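Local coordinates for protein adenine Deaminase (PDB 2ICS) that acts as a zinc-dependent hydrolase that binds two zinc ions and can deacetylate acetyl-(R)-mandelate in vitro with very low efficiency, at residues Leu260-Ile269 with Val296-Val307; Ile244-Phe253 with Pro282-Leu293. All coordinates share one frame; numbering follows the deposited sequence.

Interaction 1: residues Leu260-Ile269 with Val296-Val307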
loop_
_atom_site.group_PDB
_atom_site.type_symbol
_atom_site.label_atom_id
_atom_site.label_comp_id
_atom_site.label_asym_id
_atom_site.label_seq_id
_atom_site.Cartn_x
_atom_site.Cartn_y
_atom_site.Cartn_z
ATOM N N LEU A 260 -9.266 -12.839 -11.512
ATOM C CA LEU A 260 -9.707 -13.806 -10.506
ATOM C C LEU A 260 -10.227 -15.080 -11.169
ATOM O O LEU A 260 -9.874 -16.187 -10.760
ATOM C CB LEU A 260 -10.798 -13.206 -9.605
ATOM C CG LEU A 260 -11.342 -14.123 -8.496
ATOM C CD1 LEU A 260 -10.207 -14.580 -7.589
ATOM C CD2 LEU A 260 -12.394 -13.385 -7.685
ATOM N N ARG A 261 -11.058 -14.925 -12.196
ATOM C CA ARG A 261 -11.592 -16.082 -12.903
ATOM C C ARG A 261 -10.475 -16.963 -13.454
ATOM O O ARG A 261 -10.649 -18.172 -13.592
ATOM C CB ARG A 261 -12.533 -15.637 -14.030
ATOM C CG ARG A 261 -13.959 -15.394 -13.556
ATOM C CD ARG A 261 -14.848 -14.800 -14.642
ATOM N NE ARG A 261 -14.471 -13.426 -14.970
ATOM C CZ ARG A 261 -15.178 -12.626 -15.763
ATOM N NH1 ARG A 261 -16.305 -13.061 -16.312
ATOM N NH2 ARG A 261 -14.761 -11.389 -16.005
ATOM N N GLU A 262 -9.330 -16.361 -13.761
ATOM C CA GLU A 262 -8.188 -17.115 -14.273
ATOM C C GLU A 262 -7.315 -17.588 -13.117
ATOM O O GLU A 262 -6.294 -18.238 -13.324
ATOM C CB GLU A 262 -7.355 -16.263 -15.252
ATOM C CG GLU A 262 -8.001 -16.104 -16.625
ATOM C CD GLU A 262 -7.153 -15.316 -17.614
ATOM O OE1 GLU A 262 -5.921 -15.520 -17.655
ATOM O OE2 GLU A 262 -7.727 -14.500 -18.368
ATOM N N GLY A 263 -7.721 -17.256 -11.898
ATOM C CA GLY A 263 -6.968 -17.682 -10.732
ATOM C C GLY A 263 -5.869 -16.734 -10.298
ATOM O O GLY A 263 -4.976 -17.117 -9.544
HETATM N N MSE A 264 -5.935 -15.492 -10.764
HETATM C CA MSE A 264 -4.928 -14.494 -10.419
HETATM C C MSE A 264 -5.466 -13.478 -9.409
HETATM O O MSE A 264 -6.544 -12.920 -9.600
HETATM C CB MSE A 264 -4.471 -13.769 -11.688
HETATM C CG MSE A 264 -3.432 -12.680 -11.461
HETATM SE SE MSE A 264 -3.082 -11.676 -13.087
HETATM C CE MSE A 264 -1.675 -12.782 -13.846
ATOM N N LYS A 265 -4.707 -13.245 -8.340
ATOM C CA LYS A 265 -5.087 -12.293 -7.294
ATOM C C LYS A 265 -3.929 -11.342 -7.000
ATOM O O LYS A 265 -2.760 -11.716 -7.133
ATOM C CB LYS A 265 -5.450 -13.027 -5.995
ATOM C CG LYS A 265 -6.635 -13.967 -6.105
ATOM C CD LYS A 265 -6.921 -14.671 -4.778
ATOM C CE LYS A 265 -8.117 -15.611 -4.918
ATOM N NZ LYS A 265 -8.453 -16.330 -3.658
ATOM N N ALA A 266 -4.252 -10.115 -6.596
ATOM C CA ALA A 266 -3.213 -9.152 -6.265
ATOM C C ALA A 266 -2.558 -9.597 -4.956
ATOM O O ALA A 266 -3.218 -10.151 -4.075
ATOM C CB ALA A 266 -3.811 -7.755 -6.110
ATOM N N ALA A 267 -1.260 -9.359 -4.835
ATOM C CA ALA A 267 -0.526 -9.734 -3.635
ATOM C C ALA A 267 -0.813 -8.747 -2.511
ATOM O O ALA A 267 -0.857 -9.118 -1.334
ATOM C CB ALA A 267 0.970 -9.769 -3.929
ATOM N N SER A 268 -0.991 -7.483 -2.881
ATOM C CA SER A 268 -1.268 -6.443 -1.904
ATOM C C SER A 268 -2.265 -5.425 -2.442
ATOM O O SER A 268 -2.307 -5.133 -3.645
ATOM C CB SER A 268 0.032 -5.736 -1.488
ATOM O OG SER A 268 0.765 -5.279 -2.613
ATOM N N ILE A 269 -3.063 -4.892 -1.525
ATOM C CA ILE A 269 -4.083 -3.913 -1.843
ATOM C C ILE A 269 -3.656 -2.541 -1.333
ATOM O O ILE A 269 -3.332 -2.379 -0.157
ATOM C CB ILE A 269 -5.427 -4.330 -1.205
ATOM C CG1 ILE A 269 -5.906 -5.636 -1.840
ATOM C CG2 ILE A 269 -6.478 -3.237 -1.381
ATOM C CD1 ILE A 269 -7.109 -6.228 -1.155
ATOM N N VAL A 296 -15.314 -8.109 -5.832
ATOM C CA VAL A 296 -14.702 -8.784 -6.970
ATOM C C VAL A 296 -14.731 -10.291 -6.726
ATOM O O VAL A 296 -14.910 -11.074 -7.657
ATOM C CB VAL A 296 -13.222 -8.344 -7.174
ATOM C CG1 VAL A 296 -12.488 -9.335 -8.083
ATOM C CG2 VAL A 296 -13.173 -6.965 -7.789
ATOM N N GLY A 297 -14.548 -10.697 -5.472
ATOM C CA GLY A 297 -14.564 -12.116 -5.158
ATOM C C GLY A 297 -13.619 -12.587 -4.064
ATOM O O GLY A 297 -13.751 -13.717 -3.592
ATOM N N TYR A 298 -12.659 -11.754 -3.662
ATOM C CA TYR A 298 -11.725 -12.143 -2.598
ATOM C C TYR A 298 -12.508 -12.313 -1.290
ATOM O O TYR A 298 -13.573 -11.718 -1.132
ATOM C CB TYR A 298 -10.665 -11.053 -2.384
ATOM C CG TYR A 298 -9.704 -10.810 -3.533
ATOM C CD1 TYR A 298 -10.037 -11.146 -4.847
ATOM C CD2 TYR A 298 -8.484 -10.163 -3.313
ATOM C CE1 TYR A 298 -9.185 -10.837 -5.910
ATOM C CE2 TYR A 298 -7.626 -9.847 -4.370
ATOM C CZ TYR A 298 -7.987 -10.184 -5.661
ATOM O OH TYR A 298 -7.162 -9.848 -6.705
ATOM N N ASP A 299 -12.002 -13.125 -0.363
ATOM C CA ASP A 299 -12.679 -13.283 0.929
ATOM C C ASP A 299 -11.973 -12.383 1.946
ATOM O O ASP A 299 -10.806 -12.041 1.769
ATOM C CB ASP A 299 -12.680 -14.748 1.410
ATOM C CG ASP A 299 -11.279 -15.312 1.639
ATOM O OD1 ASP A 299 -10.423 -14.629 2.248
ATOM O OD2 ASP A 299 -11.038 -16.464 1.226
ATOM N N TRP A 300 -12.675 -11.999 3.007
ATOM C CA TRP A 300 -12.095 -11.104 4.003
ATOM C C TRP A 300 -10.747 -11.512 4.590
ATOM O O TRP A 300 -9.864 -10.664 4.764
ATOM C CB TRP A 300 -13.108 -10.837 5.123
ATOM C CG TRP A 300 -14.229 -9.938 4.668
ATOM C CD1 TRP A 300 -15.551 -10.260 4.559
ATOM C CD2 TRP A 300 -14.108 -8.583 4.204
ATOM N NE1 TRP A 300 -16.262 -9.192 4.053
ATOM C CE2 TRP A 300 -15.400 -8.152 3.826
ATOM C CE3 TRP A 300 -13.032 -7.693 4.069
ATOM C CZ2 TRP A 300 -15.648 -6.868 3.320
ATOM C CZ3 TRP A 300 -13.279 -6.409 3.563
ATOM C CH2 TRP A 300 -14.577 -6.015 3.195
ATOM N N PRO A 301 -10.562 -12.803 4.912
ATOM C CA PRO A 301 -9.270 -13.216 5.475
ATOM C C PRO A 301 -8.077 -12.873 4.575
ATOM O O PRO A 301 -7.073 -12.343 5.044
ATOM C CB PRO A 301 -9.438 -14.723 5.665
ATOM C CG PRO A 301 -10.920 -14.848 5.977
ATOM C CD PRO A 301 -11.544 -13.903 4.971
ATOM N N GLU A 302 -8.173 -13.170 3.284
ATOM C CA GLU A 302 -7.057 -12.862 2.400
ATOM C C GLU A 302 -6.958 -11.350 2.193
ATOM O O GLU A 302 -5.863 -10.808 2.060
ATOM C CB GLU A 302 -7.187 -13.615 1.063
ATOM C CG GLU A 302 -8.384 -13.257 0.206
ATOM C CD GLU A 302 -8.625 -14.280 -0.896
ATOM O OE1 GLU A 302 -7.649 -14.901 -1.356
ATOM O OE2 GLU A 302 -9.786 -14.459 -1.315
ATOM N N ILE A 303 -8.103 -10.669 2.191
ATOM C CA ILE A 303 -8.114 -9.221 2.039
ATOM C C ILE A 303 -7.295 -8.597 3.173
ATOM O O ILE A 303 -6.415 -7.770 2.927
ATOM C CB ILE A 303 -9.550 -8.678 2.063
ATOM C CG1 ILE A 303 -10.278 -9.110 0.788
ATOM C CG2 ILE A 303 -9.546 -7.153 2.189
ATOM C CD1 ILE A 303 -11.754 -8.727 0.756
ATOM N N ILE A 304 -7.565 -9.015 4.410
ATOM C CA ILE A 304 -6.838 -8.503 5.576
ATOM C C ILE A 304 -5.340 -8.762 5.441
ATOM O O ILE A 304 -4.510 -7.891 5.738
ATOM C CB ILE A 304 -7.335 -9.169 6.889
ATOM C CG1 ILE A 304 -8.709 -8.617 7.268
ATOM C CG2 ILE A 304 -6.346 -8.928 8.019
ATOM C CD1 ILE A 304 -8.736 -7.113 7.494
ATOM N N GLU A 305 -4.998 -9.970 5.002
ATOM C CA GLU A 305 -3.602 -10.332 4.832
ATOM C C GLU A 305 -2.943 -9.435 3.791
ATOM O O GLU A 305 -1.760 -9.118 3.894
ATOM C CB GLU A 305 -3.489 -11.797 4.404
ATOM C CG GLU A 305 -2.062 -12.265 4.158
ATOM C CD GLU A 305 -1.983 -13.747 3.860
ATOM O OE1 GLU A 305 -2.376 -14.548 4.736
ATOM O OE2 GLU A 305 -1.530 -14.112 2.753
ATOM N N LYS A 306 -3.718 -9.013 2.798
ATOM C CA LYS A 306 -3.199 -8.170 1.728
ATOM C C LYS A 306 -3.011 -6.689 2.080
ATOM O O LYS A 306 -2.482 -5.923 1.274
ATOM C CB LYS A 306 -4.079 -8.332 0.482
ATOM C CG LYS A 306 -3.985 -9.739 -0.099
ATOM C CD LYS A 306 -4.976 -9.984 -1.216
ATOM C CE LYS A 306 -5.017 -11.473 -1.582
ATOM N NZ LYS A 306 -3.674 -12.012 -1.974
ATOM N N VAL A 307 -3.445 -6.287 3.274
ATOM C CA VAL A 307 -3.258 -4.905 3.722
ATOM C C VAL A 307 -2.454 -4.912 5.023
ATOM O O VAL A 307 -2.408 -3.912 5.734
ATOM C CB VAL A 307 -4.602 -4.155 3.964
ATOM C CG1 VAL A 307 -5.364 -4.008 2.655
ATOM C CG2 VAL A 307 -5.445 -4.887 5.005
HETATM O O HOH W 1 -8.090 -10.822 -9.037
HETATM O O HOH W 2 -0.642 -11.702 -0.582
#
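The phenolic oxygen of Tyr-298 is gripped from two directions. Ala-266 N donates to Tyr-298 OH over 2.9 Å (162° at the hydrogen), and the hydroxyl donates a hydrogen bond to a water that in turn donates to Met-264 O. A tyrosine suits this place because its one oxygen serves as acceptor and donor, while its ring supplies apolar surface. Lys-265 lies across one face of that ring, with CG 4.0 Å from Tyr-298 CE1. Its chain runs on fully extended past the ring, in the direction opposite to Tyr-298, until Lys-265 NZ meets Glu-302 OE1 at 2.8 Å in a salt bridge on the syn lone pair. Glu-302 is positioned by a capping box: OE2 takes the backbone N of Asp-299 with its anti lone pair, and Asp-299 OD1 accepts from Glu-302 N.

Lys-306 turns at its last torsion (chi4 -57°), which brings NZ to Ala-266 O at 2.8 Å, in the carbonyl plane. The backbone oxygen Lys-306 O accepts from Ile-269 N at 3.0 Å. Next to this bond, Ile-269 CB rests on Val-307 CG1. At the other end, Gly-297 has no side chain, so Leu-260 CD2 comes within 3.6 Å of Gly-297 CA. The contact ties helix 300-305 to the chain from Ala-266 to Ile-269, which bonds through its backbone to Phe-242 and Ile-244 and leads to the zinc ligand Asp-272, an arrangement that fits the last strand of an amidohydrolase TIM barrel.

Interaction 2: residues Ile244-Phe253 with Pro282-Leu293; sequences IGHGTDSFNF and PVYDLATTMEKL
His-246 and Lys-292 meet at the centre of this buried contact, with His-246 NE2 2.9 Å from Lys-292 NZ and the two side chains crossing at about a right angle. The imidazole is sandwiched: Val-283 CB lies over one face, 4.1 Å from His-246 ND1, and Phe-251 CB sits above the middle of the opposite face. Pro-282 CG touches His-246 CE1 at 4.0 Å. A histidine suits this slot, being flat yet keeping an N-H: ND1 donates to Gly-247 O at 2.7 Å, almost exactly in the ring plane and on a carbonyl lone pair, which fixes the ring's rotation.

Lys-292 has the long aliphatic chain needed to run, fully extended, past Phe-253 before its polar end. Phe-253 CZ lies 3.9 Å from Lys-292 CG, and the ring edge faces Lys-292 O; CE2 of Phe-251 lies over a face of the same ring. Lys-292 NZ donates to Pro-282 O at 2.8 Å. One residue on in the helix, Leu-293 CD1 meets Ile-244 CG1 of the loop tip to tip at 4.0 Å.

Farther out, Lys-292 NZ also donates to Thr-344 O, Gly-245 O accepts from ND1 of the zinc ligand His-211, and the backbone of Gly-247 bonds to Thr-271, next to the zinc ligand Asp-272. Two carbonyl oxygens thus receive hydrogen bonds from a buried amino group, and their partial negative charge would be expected to stabilise positive charge there.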
loop_
_atom_site.group_PDB
_atom_site.type_symbol
_atom_site.label_atom_id
_atom_site.label_comp_id
_atom_site.label_asym_id
_atom_site.label_seq_id
_atom_site.Cartn_x
_atom_site.Cartn_y
_atom_site.Cartn_z
ATOM N N ILE A 244 -2.247 -3.295 -6.077
ATOM C CA ILE A 244 -3.399 -2.576 -6.626
ATOM C C ILE A 244 -3.167 -1.099 -6.984
ATOM O O ILE A 244 -3.365 -0.707 -8.130
ATOM C CB ILE A 244 -4.620 -2.652 -5.668
ATOM C CG1 ILE A 244 -5.095 -4.102 -5.526
ATOM C CG2 ILE A 244 -5.771 -1.793 -6.209
ATOM C CD1 ILE A 244 -5.637 -4.706 -6.810
ATOM N N GLY A 245 -2.764 -0.282 -6.011
ATOM C CA GLY A 245 -2.548 1.136 -6.271
ATOM C C GLY A 245 -3.724 1.733 -7.034
ATOM O O GLY A 245 -3.533 2.373 -8.065
ATOM N N HIS A 246 -4.936 1.533 -6.514
ATOM C CA HIS A 246 -6.175 1.995 -7.155
ATOM C C HIS A 246 -6.062 3.303 -7.924
ATOM O O HIS A 246 -6.200 3.322 -9.150
ATOM C CB HIS A 246 -7.304 2.111 -6.129
ATOM C CG HIS A 246 -8.661 2.269 -6.749
ATOM N ND1 HIS A 246 -8.981 3.322 -7.580
ATOM C CD2 HIS A 246 -9.772 1.497 -6.677
ATOM C CE1 HIS A 246 -10.230 3.191 -7.993
ATOM N NE2 HIS A 246 -10.734 2.093 -7.461
ATOM N N GLY A 247 -5.831 4.397 -7.204
ATOM C CA GLY A 247 -5.685 5.684 -7.853
ATOM C C GLY A 247 -6.891 6.176 -8.637
ATOM O O GLY A 247 -7.928 5.517 -8.729
ATOM N N THR A 248 -6.748 7.364 -9.203
ATOM C CA THR A 248 -7.812 7.969 -9.977
ATOM C C THR A 248 -8.077 7.209 -11.274
ATOM O O THR A 248 -9.217 7.129 -11.718
ATOM C CB THR A 248 -7.473 9.440 -10.298
ATOM O OG1 THR A 248 -7.288 10.155 -9.071
ATOM C CG2 THR A 248 -8.595 10.102 -11.102
ATOM N N ASP A 249 -7.040 6.629 -11.867
ATOM C CA ASP A 249 -7.224 5.912 -13.126
ATOM C C ASP A 249 -6.551 4.554 -13.233
ATOM O O ASP A 249 -6.361 4.055 -14.338
ATOM C CB ASP A 249 -6.742 6.783 -14.289
ATOM C CG ASP A 249 -7.681 7.944 -14.573
ATOM O OD1 ASP A 249 -8.880 7.695 -14.856
ATOM O OD2 ASP A 249 -7.220 9.102 -14.515
ATOM N N SER A 250 -6.225 3.923 -12.113
ATOM C CA SER A 250 -5.519 2.656 -12.200
ATOM C C SER A 250 -6.181 1.356 -11.754
ATOM O O SER A 250 -5.504 0.328 -11.662
ATOM C CB SER A 250 -4.167 2.814 -11.507
ATOM O OG SER A 250 -3.467 3.909 -12.076
ATOM N N PHE A 251 -7.482 1.380 -11.476
ATOM C CA PHE A 251 -8.174 0.156 -11.072
ATOM C C PHE A 251 -9.454 -0.069 -11.867
ATOM O O PHE A 251 -10.361 0.757 -11.856
ATOM C CB PHE A 251 -8.515 0.164 -9.582
ATOM C CG PHE A 251 -9.283 -1.052 -9.143
ATOM C CD1 PHE A 251 -8.659 -2.291 -9.063
ATOM C CD2 PHE A 251 -10.649 -0.973 -8.876
ATOM C CE1 PHE A 251 -9.381 -3.441 -8.728
ATOM C CE2 PHE A 251 -11.385 -2.115 -8.541
ATOM C CZ PHE A 251 -10.746 -3.354 -8.467
ATOM N N ASN A 252 -9.526 -1.216 -12.529
ATOM C CA ASN A 252 -10.669 -1.568 -13.356
ATOM C C ASN A 252 -11.290 -2.879 -12.854
ATOM O O ASN A 252 -10.611 -3.906 -12.776
ATOM C CB ASN A 252 -10.191 -1.679 -14.815
ATOM C CG ASN A 252 -11.307 -2.028 -15.790
ATOM O OD1 ASN A 252 -11.785 -3.164 -15.830
ATOM N ND2 ASN A 252 -11.720 -1.047 -16.591
ATOM N N PHE A 253 -12.572 -2.828 -12.485
ATOM C CA PHE A 253 -13.294 -4.006 -11.985
ATOM C C PHE A 253 -13.222 -5.188 -12.946
ATOM O O PHE A 253 -12.940 -6.318 -12.537
ATOM C CB PHE A 253 -14.776 -3.684 -11.745
ATOM C CG PHE A 253 -15.071 -3.062 -10.399
ATOM C CD1 PHE A 253 -14.796 -3.746 -9.222
ATOM C CD2 PHE A 253 -15.688 -1.822 -10.317
ATOM C CE1 PHE A 253 -15.136 -3.208 -7.986
ATOM C CE2 PHE A 253 -16.036 -1.273 -9.083
ATOM C CZ PHE A 253 -15.760 -1.969 -7.918
ATOM N N PRO A 282 -12.563 8.396 -7.035
ATOM C CA PRO A 282 -13.185 7.092 -6.780
ATOM C C PRO A 282 -12.603 6.277 -5.614
ATOM O O PRO A 282 -13.226 5.318 -5.154
ATOM C CB PRO A 282 -13.025 6.386 -8.118
ATOM C CG PRO A 282 -11.689 6.870 -8.567
ATOM C CD PRO A 282 -11.770 8.355 -8.277
ATOM N N VAL A 283 -11.412 6.638 -5.151
ATOM C CA VAL A 283 -10.802 5.937 -4.021
ATOM C C VAL A 283 -10.963 6.836 -2.811
ATOM O O VAL A 283 -10.302 7.863 -2.702
ATOM C CB VAL A 283 -9.296 5.665 -4.254
ATOM C CG1 VAL A 283 -8.697 6.766 -5.066
ATOM C CG2 VAL A 283 -8.562 5.546 -2.914
ATOM N N TYR A 284 -11.834 6.460 -1.894
ATOM C CA TYR A 284 -12.060 7.301 -0.726
ATOM C C TYR A 284 -11.143 6.974 0.442
ATOM O O TYR A 284 -10.758 7.860 1.206
ATOM C CB TYR A 284 -13.517 7.186 -0.293
ATOM C CG TYR A 284 -14.495 7.680 -1.338
ATOM C CD1 TYR A 284 -14.907 6.858 -2.387
ATOM C CD2 TYR A 284 -15.007 8.978 -1.275
ATOM C CE1 TYR A 284 -15.816 7.321 -3.353
ATOM C CE2 TYR A 284 -15.905 9.449 -2.226
ATOM C CZ TYR A 284 -16.309 8.621 -3.262
ATOM O OH TYR A 284 -17.200 9.104 -4.197
ATOM N N ASP A 285 -10.801 5.695 0.573
ATOM C CA ASP A 285 -9.929 5.222 1.636
ATOM C C ASP A 285 -9.561 3.753 1.393
ATOM O O ASP A 285 -10.006 3.151 0.419
ATOM C CB ASP A 285 -10.618 5.412 2.995
ATOM C CG ASP A 285 -12.034 4.864 3.020
ATOM O OD1 ASP A 285 -12.841 5.348 3.834
ATOM O OD2 ASP A 285 -12.342 3.944 2.241
ATOM N N LEU A 286 -8.742 3.178 2.265
ATOM C CA LEU A 286 -8.329 1.788 2.083
ATOM C C LEU A 286 -9.518 0.839 2.240
ATOM O O LEU A 286 -9.701 -0.068 1.434
ATOM C CB LEU A 286 -7.226 1.435 3.080
ATOM C CG LEU A 286 -6.566 0.062 2.906
ATOM C CD1 LEU A 286 -5.799 0.001 1.586
ATOM C CD2 LEU A 286 -5.632 -0.183 4.075
ATOM N N ALA A 287 -10.323 1.062 3.276
ATOM C CA ALA A 287 -11.513 0.250 3.538
ATOM C C ALA A 287 -12.369 0.092 2.277
ATOM O O ALA A 287 -12.821 -1.012 1.955
ATOM C CB ALA A 287 -12.347 0.896 4.655
ATOM N N THR A 288 -12.576 1.201 1.569
ATOM C CA THR A 288 -13.370 1.213 0.345
ATOM C C THR A 288 -12.700 0.399 -0.762
ATOM O O THR A 288 -13.367 -0.236 -1.577
ATOM C CB THR A 288 -13.587 2.661 -0.147
ATOM O OG1 THR A 288 -14.302 3.394 0.851
ATOM C CG2 THR A 288 -14.388 2.687 -1.441
ATOM N N THR A 289 -11.373 0.426 -0.789
ATOM C CA THR A 289 -10.630 -0.319 -1.790
ATOM C C THR A 289 -10.741 -1.802 -1.439
ATOM O O THR A 289 -10.867 -2.650 -2.317
ATOM C CB THR A 289 -9.151 0.111 -1.806
ATOM O OG1 THR A 289 -9.077 1.537 -1.934
ATOM C CG2 THR A 289 -8.423 -0.521 -2.983
HETATM N N MSE A 290 -10.704 -2.102 -0.146
HETATM C CA MSE A 290 -10.821 -3.474 0.328
HETATM C C MSE A 290 -12.208 -4.043 -0.014
HETATM O O MSE A 290 -12.335 -5.211 -0.382
HETATM C CB MSE A 290 -10.586 -3.517 1.841
HETATM C CG MSE A 290 -9.164 -3.116 2.247
HETATM SE SE MSE A 290 -8.994 -2.706 4.138
HETATM C CE MSE A 290 -9.251 -4.482 4.850
ATOM N N GLU A 291 -13.240 -3.207 0.105
ATOM C CA GLU A 291 -14.600 -3.627 -0.202
ATOM C C GLU A 291 -14.744 -3.887 -1.700
ATOM O O GLU A 291 -15.612 -4.650 -2.124
ATOM C CB GLU A 291 -15.605 -2.557 0.239
ATOM C CG GLU A 291 -15.524 -2.218 1.720
ATOM C CD GLU A 291 -16.317 -0.982 2.076
ATOM O OE1 GLU A 291 -16.471 -0.109 1.197
ATOM O OE2 GLU A 291 -16.772 -0.877 3.236
ATOM N N LYS A 292 -13.896 -3.251 -2.505
ATOM C CA LYS A 292 -13.956 -3.461 -3.950
ATOM C C LYS A 292 -13.425 -4.846 -4.310
ATOM O O LYS A 292 -13.978 -5.527 -5.169
ATOM C CB LYS A 292 -13.172 -2.373 -4.686
ATOM C CG LYS A 292 -13.851 -1.006 -4.622
ATOM C CD LYS A 292 -13.064 0.076 -5.358
ATOM C CE LYS A 292 -13.767 1.423 -5.222
ATOM N NZ LYS A 292 -12.950 2.560 -5.719
ATOM N N LEU A 293 -12.352 -5.279 -3.658
ATOM C CA LEU A 293 -11.833 -6.610 -3.949
ATOM C C LEU A 293 -12.725 -7.664 -3.315
ATOM O O LEU A 293 -12.704 -8.830 -3.705
ATOM C CB LEU A 293 -10.396 -6.734 -3.461
ATOM C CG LEU A 293 -9.577 -5.971 -4.507
ATOM C CD1 LEU A 293 -8.617 -5.015 -3.850
ATOM C CD2 LEU A 293 -8.881 -6.971 -5.415
#

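In the fold
Interactions 1 and 2 lie about 13 Å apart between centres and share their framework. Helix 286-296 supplies one side of interaction 2 and runs directly into the 296-307 segment of interaction 1; Tyr-298 N probably bonds to Leu-293 O, and Ile-244 N to Ser-268 O, while Ile-269 packs on Leu-293. The chemistry follows depth. Interaction 1 is only partly buried and uses a lysine–glutamate salt bridge, a bridging water and backbone hydrogen bonds on the outer side of the barrel. Interaction 2 is buried, close to the zinc and adenine site, and relies mainly on aromatic and aliphatic contacts, with a single histidine and lysine as its polar centre.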